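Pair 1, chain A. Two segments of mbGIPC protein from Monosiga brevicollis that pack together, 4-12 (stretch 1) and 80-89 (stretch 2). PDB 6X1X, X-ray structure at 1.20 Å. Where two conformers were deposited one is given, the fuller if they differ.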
# COMPACT_ATOMS: atom_id res chain seq x y z
N GLY A 4 8.04 13.07 0.74
CA GLY A 4 6.86 12.74 -0.04
C GLY A 4 5.57 12.93 0.73
O GLY A 4 5.56 12.96 1.96
N THR A 5 4.46 13.06 -0.01
CA THR A 5 3.16 13.29 0.60
C THR A 5 2.65 12.02 1.26
O THR A 5 2.50 10.98 0.60
CB THR A 5 2.16 13.76 -0.46
OG1 THR A 5 2.58 15.02 -0.98
CG2 THR A 5 0.77 13.88 0.13
N GLU A 6 2.34 12.11 2.55
CA GLU A 6 1.93 10.98 3.37
C GLU A 6 0.40 10.92 3.44
O GLU A 6 -0.26 11.95 3.59
CB GLU A 6 2.52 11.15 4.77
CG GLU A 6 2.42 9.95 5.66
CD GLU A 6 3.32 10.07 6.88
OE1 GLU A 6 4.54 10.27 6.70
OE2 GLU A 6 2.80 9.97 8.01
N LYS A 7 -0.15 9.71 3.33
CA LYS A 7 -1.58 9.49 3.21
C LYS A 7 -2.01 8.33 4.09
O LYS A 7 -1.34 7.29 4.12
CB LYS A 7 -1.97 9.12 1.78
CG LYS A 7 -1.57 10.14 0.74
CD LYS A 7 -2.00 9.69 -0.64
CE LYS A 7 -1.23 8.46 -1.11
NZ LYS A 7 -1.48 8.27 -2.55
N THR A 8 -3.15 8.48 4.77
CA THR A 8 -3.73 7.42 5.57
C THR A 8 -4.82 6.72 4.77
O THR A 8 -5.76 7.36 4.29
CB THR A 8 -4.32 7.98 6.87
OG1 THR A 8 -3.26 8.51 7.68
CG2 THR A 8 -5.03 6.87 7.64
N VAL A 9 -4.69 5.41 4.64
CA VAL A 9 -5.62 4.58 3.89
C VAL A 9 -6.29 3.66 4.91
O VAL A 9 -5.60 2.96 5.66
CB VAL A 9 -4.87 3.77 2.82
CG1 VAL A 9 -5.79 2.85 2.10
CG2 VAL A 9 -4.20 4.71 1.83
N LYS A 10 -7.62 3.69 4.98
CA LYS A 10 -8.37 2.82 5.88
C LYS A 10 -9.33 1.99 5.04
O LYS A 10 -10.20 2.54 4.37
CB LYS A 10 -9.14 3.61 6.93
CG LYS A 10 -9.77 2.73 7.99
CD LYS A 10 -10.00 3.50 9.29
CE LYS A 10 -11.49 3.70 9.55
NZ LYS A 10 -11.76 4.17 10.95
N VAL A 11 -9.17 0.66 5.12
CA VAL A 11 -9.68 -0.28 4.12
C VAL A 11 -10.33 -1.44 4.85
O VAL A 11 -9.82 -1.90 5.87
CB VAL A 11 -8.53 -0.81 3.24
CG1 VAL A 11 -9.03 -1.81 2.24
CG2 VAL A 11 -7.86 0.32 2.52
N ILE A 12 -11.43 -1.95 4.31
CA ILE A 12 -12.02 -3.19 4.79
C ILE A 12 -11.55 -4.32 3.88
O ILE A 12 -11.78 -4.29 2.66
CB ILE A 12 -13.55 -3.11 4.83
CG1 ILE A 12 -13.97 -2.08 5.88
CG2 ILE A 12 -14.12 -4.47 5.15
CD1 ILE A 12 -15.46 -2.01 6.10
N SER A 80 -11.76 -7.80 8.45
CA SER A 80 -11.12 -6.80 9.30
C SER A 80 -10.89 -5.51 8.54
O SER A 80 -10.58 -5.51 7.35
CB SER A 80 -9.75 -7.31 9.74
OG SER A 80 -9.84 -8.53 10.43
N GLU A 81 -11.02 -4.40 9.25
CA GLU A 81 -10.49 -3.14 8.77
C GLU A 81 -9.00 -3.08 9.07
O GLU A 81 -8.51 -3.71 10.01
CB GLU A 81 -11.18 -1.97 9.47
CG GLU A 81 -12.69 -1.95 9.32
CD GLU A 81 -13.34 -0.81 10.08
OE1 GLU A 81 -12.64 0.18 10.37
OE2 GLU A 81 -14.55 -0.91 10.39
N PHE A 82 -8.27 -2.35 8.24
CA PHE A 82 -6.86 -2.09 8.51
C PHE A 82 -6.53 -0.70 8.03
O PHE A 82 -7.23 -0.11 7.20
CB PHE A 82 -5.93 -3.15 7.90
CG PHE A 82 -5.86 -3.13 6.39
CD1 PHE A 82 -6.82 -3.79 5.64
CD2 PHE A 82 -4.82 -2.49 5.73
CE1 PHE A 82 -6.75 -3.78 4.25
CE2 PHE A 82 -4.74 -2.48 4.34
CZ PHE A 82 -5.71 -3.13 3.60
N THR A 83 -5.43 -0.17 8.56
CA THR A 83 -4.91 1.13 8.15
C THR A 83 -3.52 0.95 7.55
O THR A 83 -2.74 0.10 7.98
CB THR A 83 -4.89 2.11 9.33
OG1 THR A 83 -6.23 2.37 9.75
CG2 THR A 83 -4.25 3.43 8.94
N MET A 84 -3.23 1.75 6.53
CA MET A 84 -1.96 1.70 5.84
C MET A 84 -1.54 3.13 5.57
O MET A 84 -2.35 3.93 5.09
CB MET A 84 -2.12 0.91 4.54
CG MET A 84 -0.83 0.63 3.80
SD MET A 84 -1.11 -0.60 2.51
CE MET A 84 -2.34 0.22 1.50
N ILE A 85 -0.31 3.47 5.92
CA ILE A 85 0.24 4.78 5.61
C ILE A 85 1.04 4.64 4.33
O ILE A 85 1.98 3.84 4.26
CB ILE A 85 1.12 5.31 6.75
CG1 ILE A 85 0.33 5.33 8.06
CG2 ILE A 85 1.64 6.69 6.42
CD1 ILE A 85 -0.88 6.23 8.04
N CYS A 86 0.64 5.39 3.31
CA CYS A 86 1.30 5.38 2.02
C CYS A 86 1.95 6.73 1.79
O CYS A 86 1.46 7.77 2.26
CB CYS A 86 0.29 5.09 0.90
SG CYS A 86 -0.40 3.42 1.00
N VAL A 87 3.09 6.72 1.10
CA VAL A 87 3.84 7.94 0.81
C VAL A 87 4.00 8.04 -0.70
O VAL A 87 4.49 7.11 -1.34
CB VAL A 87 5.21 7.95 1.51
CG1 VAL A 87 5.93 9.25 1.21
CG2 VAL A 87 5.04 7.77 3.01
N GLU A 88 3.58 9.16 -1.25
CA GLU A 88 3.69 9.36 -2.68
C GLU A 88 5.11 9.77 -3.05
O GLU A 88 5.71 10.59 -2.35
CB GLU A 88 2.74 10.46 -3.13
CG GLU A 88 1.29 10.22 -2.77
CD GLU A 88 0.36 11.15 -3.51
OE1 GLU A 88 0.82 11.80 -4.48
OE2 GLU A 88 -0.83 11.23 -3.14
N PRO A 89 5.67 9.24 -4.13
CA PRO A 89 6.96 9.74 -4.60
C PRO A 89 6.80 11.13 -5.21
O PRO A 89 5.70 11.55 -5.59
CB PRO A 89 7.38 8.71 -5.65
CG PRO A 89 6.10 8.19 -6.16
CD PRO A 89 5.16 8.16 -4.98
O HOH W 1 4.96 13.47 -2.79
O HOH W 2 -11.43 2.03 12.75

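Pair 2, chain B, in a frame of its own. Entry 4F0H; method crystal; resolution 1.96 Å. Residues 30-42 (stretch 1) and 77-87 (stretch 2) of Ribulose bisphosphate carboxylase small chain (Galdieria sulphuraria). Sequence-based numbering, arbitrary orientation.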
# COMPACT_ATOMS: atom_id res chain seq x y z
N LYS B 30 9.86 -48.99 22.18
CA LYS B 30 8.92 -48.51 23.15
C LYS B 30 7.80 -47.70 22.49
O LYS B 30 7.29 -46.78 23.12
CB LYS B 30 9.68 -47.67 24.17
CG LYS B 30 10.76 -48.53 24.88
CD LYS B 30 12.05 -47.75 25.25
CE LYS B 30 11.73 -46.68 26.32
NZ LYS B 30 12.86 -46.35 27.26
N LEU B 31 7.42 -48.03 21.25
CA LEU B 31 6.37 -47.27 20.56
C LEU B 31 4.92 -47.65 20.96
O LEU B 31 4.66 -48.81 21.27
CB LEU B 31 6.53 -47.51 19.07
CG LEU B 31 7.90 -47.24 18.50
CD1 LEU B 31 7.78 -47.33 16.95
CD2 LEU B 31 8.45 -45.83 18.91
N ALA B 32 3.97 -46.71 20.96
CA ALA B 32 2.54 -47.07 20.89
C ALA B 32 2.25 -47.59 19.46
O ALA B 32 2.83 -47.11 18.47
CB ALA B 32 1.68 -45.82 21.18
N ILE B 33 1.41 -48.61 19.30
CA ILE B 33 1.21 -49.19 17.98
C ILE B 33 -0.23 -49.05 17.54
O ILE B 33 -1.12 -49.51 18.27
CB ILE B 33 1.66 -50.68 17.98
CG1 ILE B 33 3.14 -50.77 18.31
CG2 ILE B 33 1.22 -51.44 16.70
CD1 ILE B 33 3.57 -52.09 18.77
N GLY B 34 -0.46 -48.40 16.39
CA GLY B 34 -1.79 -48.16 15.88
C GLY B 34 -2.03 -48.86 14.54
O GLY B 34 -1.12 -48.97 13.70
N ILE B 35 -3.25 -49.34 14.35
CA ILE B 35 -3.62 -49.99 13.11
C ILE B 35 -4.70 -49.07 12.49
O ILE B 35 -5.71 -48.74 13.16
CB ILE B 35 -4.24 -51.37 13.39
CG1 ILE B 35 -3.19 -52.37 13.79
CG2 ILE B 35 -4.95 -51.94 12.09
CD1 ILE B 35 -3.80 -53.58 14.52
N GLU B 36 -4.52 -48.63 11.24
CA GLU B 36 -5.43 -47.63 10.65
C GLU B 36 -5.75 -48.07 9.21
O GLU B 36 -4.90 -48.70 8.53
CB GLU B 36 -4.78 -46.28 10.62
CG GLU B 36 -4.17 -45.87 11.98
CD GLU B 36 -3.65 -44.39 12.02
OE1 GLU B 36 -3.38 -43.87 13.12
OE2 GLU B 36 -3.52 -43.73 11.00
N TYR B 37 -6.93 -47.73 8.74
CA TYR B 37 -7.35 -48.22 7.45
C TYR B 37 -8.07 -47.15 6.62
O TYR B 37 -8.65 -46.24 7.15
CB TYR B 37 -8.22 -49.48 7.61
CG TYR B 37 -9.52 -49.24 8.33
CD1 TYR B 37 -9.61 -49.31 9.67
CD2 TYR B 37 -10.68 -48.98 7.60
CE1 TYR B 37 -10.78 -49.02 10.32
CE2 TYR B 37 -11.87 -48.77 8.20
CZ TYR B 37 -11.91 -48.83 9.58
OH TYR B 37 -13.09 -48.64 10.21
N THR B 38 -8.03 -47.25 5.31
CA THR B 38 -8.72 -46.21 4.56
C THR B 38 -9.02 -46.70 3.18
O THR B 38 -8.31 -47.57 2.67
CB THR B 38 -7.87 -44.94 4.42
OG1 THR B 38 -8.76 -43.89 4.02
CG2 THR B 38 -6.83 -45.08 3.30
N ASN B 39 -10.04 -46.14 2.53
CA ASN B 39 -10.25 -46.38 1.10
C ASN B 39 -10.33 -45.02 0.32
O ASN B 39 -10.82 -44.97 -0.77
CB ASN B 39 -11.47 -47.33 0.77
CG ASN B 39 -12.84 -46.77 1.22
OD1 ASN B 39 -12.98 -45.60 1.53
ND2 ASN B 39 -13.85 -47.67 1.34
N ASP B 40 -9.83 -43.92 0.90
CA ASP B 40 -9.48 -42.74 0.08
C ASP B 40 -7.95 -42.65 0.15
O ASP B 40 -7.39 -42.18 1.15
CB ASP B 40 -10.16 -41.50 0.62
CG ASP B 40 -9.62 -40.22 -0.01
OD1 ASP B 40 -8.85 -40.30 -0.97
OD2 ASP B 40 -10.00 -39.14 0.44
N ILE B 41 -7.27 -43.22 -0.84
CA ILE B 41 -5.77 -43.30 -0.76
C ILE B 41 -5.01 -41.94 -1.12
O ILE B 41 -3.80 -41.90 -1.39
CB ILE B 41 -5.26 -44.57 -1.48
CG1 ILE B 41 -3.81 -44.89 -1.04
CG2 ILE B 41 -5.41 -44.45 -2.99
CD1 ILE B 41 -3.64 -45.37 0.35
N HIS B 42 -5.74 -40.82 -1.15
CA HIS B 42 -5.10 -39.52 -1.42
C HIS B 42 -3.93 -39.34 -0.43
O HIS B 42 -4.06 -39.61 0.79
CB HIS B 42 -6.11 -38.40 -1.22
CG HIS B 42 -5.68 -37.08 -1.79
ND1 HIS B 42 -4.73 -36.26 -1.18
CD2 HIS B 42 -6.05 -36.44 -2.94
CE1 HIS B 42 -4.56 -35.16 -1.92
NE2 HIS B 42 -5.36 -35.25 -2.99
N ASN B 77 -10.77 -55.15 1.62
CA ASN B 77 -10.59 -54.29 0.43
C ASN B 77 -10.37 -52.77 0.73
O ASN B 77 -10.84 -51.87 0.00
CB ASN B 77 -11.75 -54.50 -0.52
CG ASN B 77 -13.02 -54.04 0.05
OD1 ASN B 77 -13.20 -54.00 1.28
ND2 ASN B 77 -13.94 -53.65 -0.83
N PHE B 78 -9.65 -52.54 1.80
CA PHE B 78 -9.18 -51.24 2.23
C PHE B 78 -7.68 -51.36 2.28
O PHE B 78 -7.16 -52.48 2.49
CB PHE B 78 -9.65 -51.01 3.66
CG PHE B 78 -11.11 -50.60 3.76
CD1 PHE B 78 -12.13 -51.57 3.68
CD2 PHE B 78 -11.46 -49.24 3.97
CE1 PHE B 78 -13.51 -51.22 3.77
CE2 PHE B 78 -12.84 -48.86 4.07
CZ PHE B 78 -13.87 -49.88 3.96
N TYR B 79 -6.96 -50.24 2.15
CA TYR B 79 -5.54 -50.16 2.61
C TYR B 79 -5.56 -50.15 4.10
O TYR B 79 -6.49 -49.52 4.70
CB TYR B 79 -4.92 -48.81 2.18
CG TYR B 79 -4.62 -48.80 0.72
CD1 TYR B 79 -3.42 -49.23 0.22
CD2 TYR B 79 -5.60 -48.39 -0.18
CE1 TYR B 79 -3.24 -49.29 -1.15
CE2 TYR B 79 -5.39 -48.42 -1.54
CZ TYR B 79 -4.20 -48.90 -2.02
OH TYR B 79 -3.98 -48.87 -3.42
N ILE B 80 -4.56 -50.79 4.70
CA ILE B 80 -4.40 -50.90 6.17
C ILE B 80 -2.94 -50.73 6.42
O ILE B 80 -2.08 -51.37 5.74
CB ILE B 80 -4.85 -52.33 6.69
CG1 ILE B 80 -6.28 -52.69 6.17
CG2 ILE B 80 -4.68 -52.48 8.20
CD1 ILE B 80 -6.80 -54.11 6.62
N LYS B 81 -2.63 -49.89 7.42
CA LYS B 81 -1.27 -49.65 7.79
C LYS B 81 -1.03 -49.78 9.27
O LYS B 81 -1.94 -49.64 10.10
CB LYS B 81 -0.79 -48.27 7.35
CG LYS B 81 -1.67 -47.11 7.87
CD LYS B 81 -1.11 -45.78 7.41
CE LYS B 81 -1.64 -44.59 8.22
NZ LYS B 81 -1.50 -43.38 7.36
N VAL B 82 0.24 -50.00 9.60
CA VAL B 82 0.58 -50.06 11.01
C VAL B 82 1.43 -48.88 11.30
O VAL B 82 2.29 -48.54 10.46
CB VAL B 82 1.34 -51.38 11.36
CG1 VAL B 82 1.72 -51.36 12.83
CG2 VAL B 82 0.41 -52.57 11.10
N VAL B 83 1.22 -48.24 12.44
CA VAL B 83 1.88 -46.97 12.67
C VAL B 83 2.53 -47.02 14.03
O VAL B 83 1.93 -47.51 14.95
CB VAL B 83 0.85 -45.80 12.64
CG1 VAL B 83 1.53 -44.49 12.85
CG2 VAL B 83 0.21 -45.69 11.29
N GLY B 84 3.77 -46.55 14.18
CA GLY B 84 4.39 -46.58 15.53
C GLY B 84 4.67 -45.16 15.95
O GLY B 84 5.40 -44.42 15.22
N PHE B 85 4.09 -44.77 17.10
CA PHE B 85 4.16 -43.41 17.64
C PHE B 85 5.20 -43.43 18.74
O PHE B 85 5.12 -44.27 19.67
CB PHE B 85 2.82 -43.05 18.30
CG PHE B 85 1.68 -43.03 17.36
CD1 PHE B 85 1.53 -41.97 16.45
CD2 PHE B 85 0.77 -44.05 17.35
CE1 PHE B 85 0.47 -41.96 15.55
CE2 PHE B 85 -0.33 -44.05 16.45
CZ PHE B 85 -0.46 -43.01 15.54
N SER B 86 6.17 -42.52 18.63
CA SER B 86 7.16 -42.29 19.67
C SER B 86 6.72 -41.14 20.57
O SER B 86 6.24 -40.08 20.08
CB SER B 86 8.49 -41.94 19.06
OG SER B 86 9.30 -41.36 20.07
N SER B 87 6.90 -41.32 21.88
CA SER B 87 6.50 -40.29 22.82
C SER B 87 7.74 -39.65 23.37
O SER B 87 7.69 -38.91 24.34
CB SER B 87 5.66 -40.89 23.93
OG SER B 87 6.49 -41.84 24.66
O HOH W 3 7.99 -43.51 22.67
O HOH W 4 -3.73 -41.78 9.36
O HOH W 5 -13.31 -50.24 -0.01

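The sharpest difference lies where Lys A7 and Glu A88 of pair 1 match Gly B34 and Phe B85 of pair 2. In pair 1 the position is filled by charge: Lys A7 NZ reaches Glu A88 OE2 at 3.1 Å, a salt bridge with a hydrogen bond in it, spanning two residues of register. In pair 2 the lysine position has no side chain, and a phenylalanine ring takes the place of the glutamate. Phe B85 CE2 comes to 4.4 Å from Gly B34 N, and an ideal CB on the glycine would sit a tight 3.2 Å from that same CE2, so the ring occupies room that the bare backbone leaves.

Beneath this contrast the frame is nearly identical. Fourteen central residues superpose with an RMSD of 0.3 Å, and the strand directions differ by 152° in pair 1 and 157° in pair 2, both antiparallel. Hydrogen-bonded pairs coincide: Lys A7 with Cys A86 matches Gly B34 with Val B83, where Cys A86 N to Lys A7 O measures 2.9 Å and Val B83 N to Gly B34 O 2.8 Å. The next such pair, Val A9 with Met A84, matches Glu B36 with Lys B81. The fit loosens toward one end: Glu A81 and Phe B78 have CA atoms 1.7 Å apart after superposition.

At that second matched pair the chemistry reverses. Val A9 CB and Met A84 CB meet at 4.3 Å as apolar neighbours, whereas Glu B36 OE2 and Lys B81 NZ stand 4.2 Å apart, too far for a salt bridge. Water 4 links them, donating to Glu B36 OE2 at 2.6 Å and accepting a weak bond from Lys B81 NZ at 3.4 Å. Pair 1 uses a comparable device on its other face, where water 2 joins Lys A10 NZ (2.8 Å) to Glu A81 OE1 (3.2 Å). The matching residues, Tyr B37 and Phe B78, instead form an edge-to-face aromatic pair, with centroids 5.5 Å apart and planes at 85°.

Both pairs cover an aromatic ring with an aliphatic group. Val A11 CB lies over the Phe A82 face, 4.0 Å from the centroid, directly across the strand pair. The matching ring, Tyr B79, is covered by Ile B41 CD1 at 3.7 Å from its centroid; Ile B41 lies beyond strand 32-38, past the last matched position of its stretch, so the superposition makes no comparison there. The ring rotamers do differ, chi1 being p in Phe A82 and m in Tyr B79, and the side-chain centres lie 3.5 Å apart although the CA atoms nearly coincide.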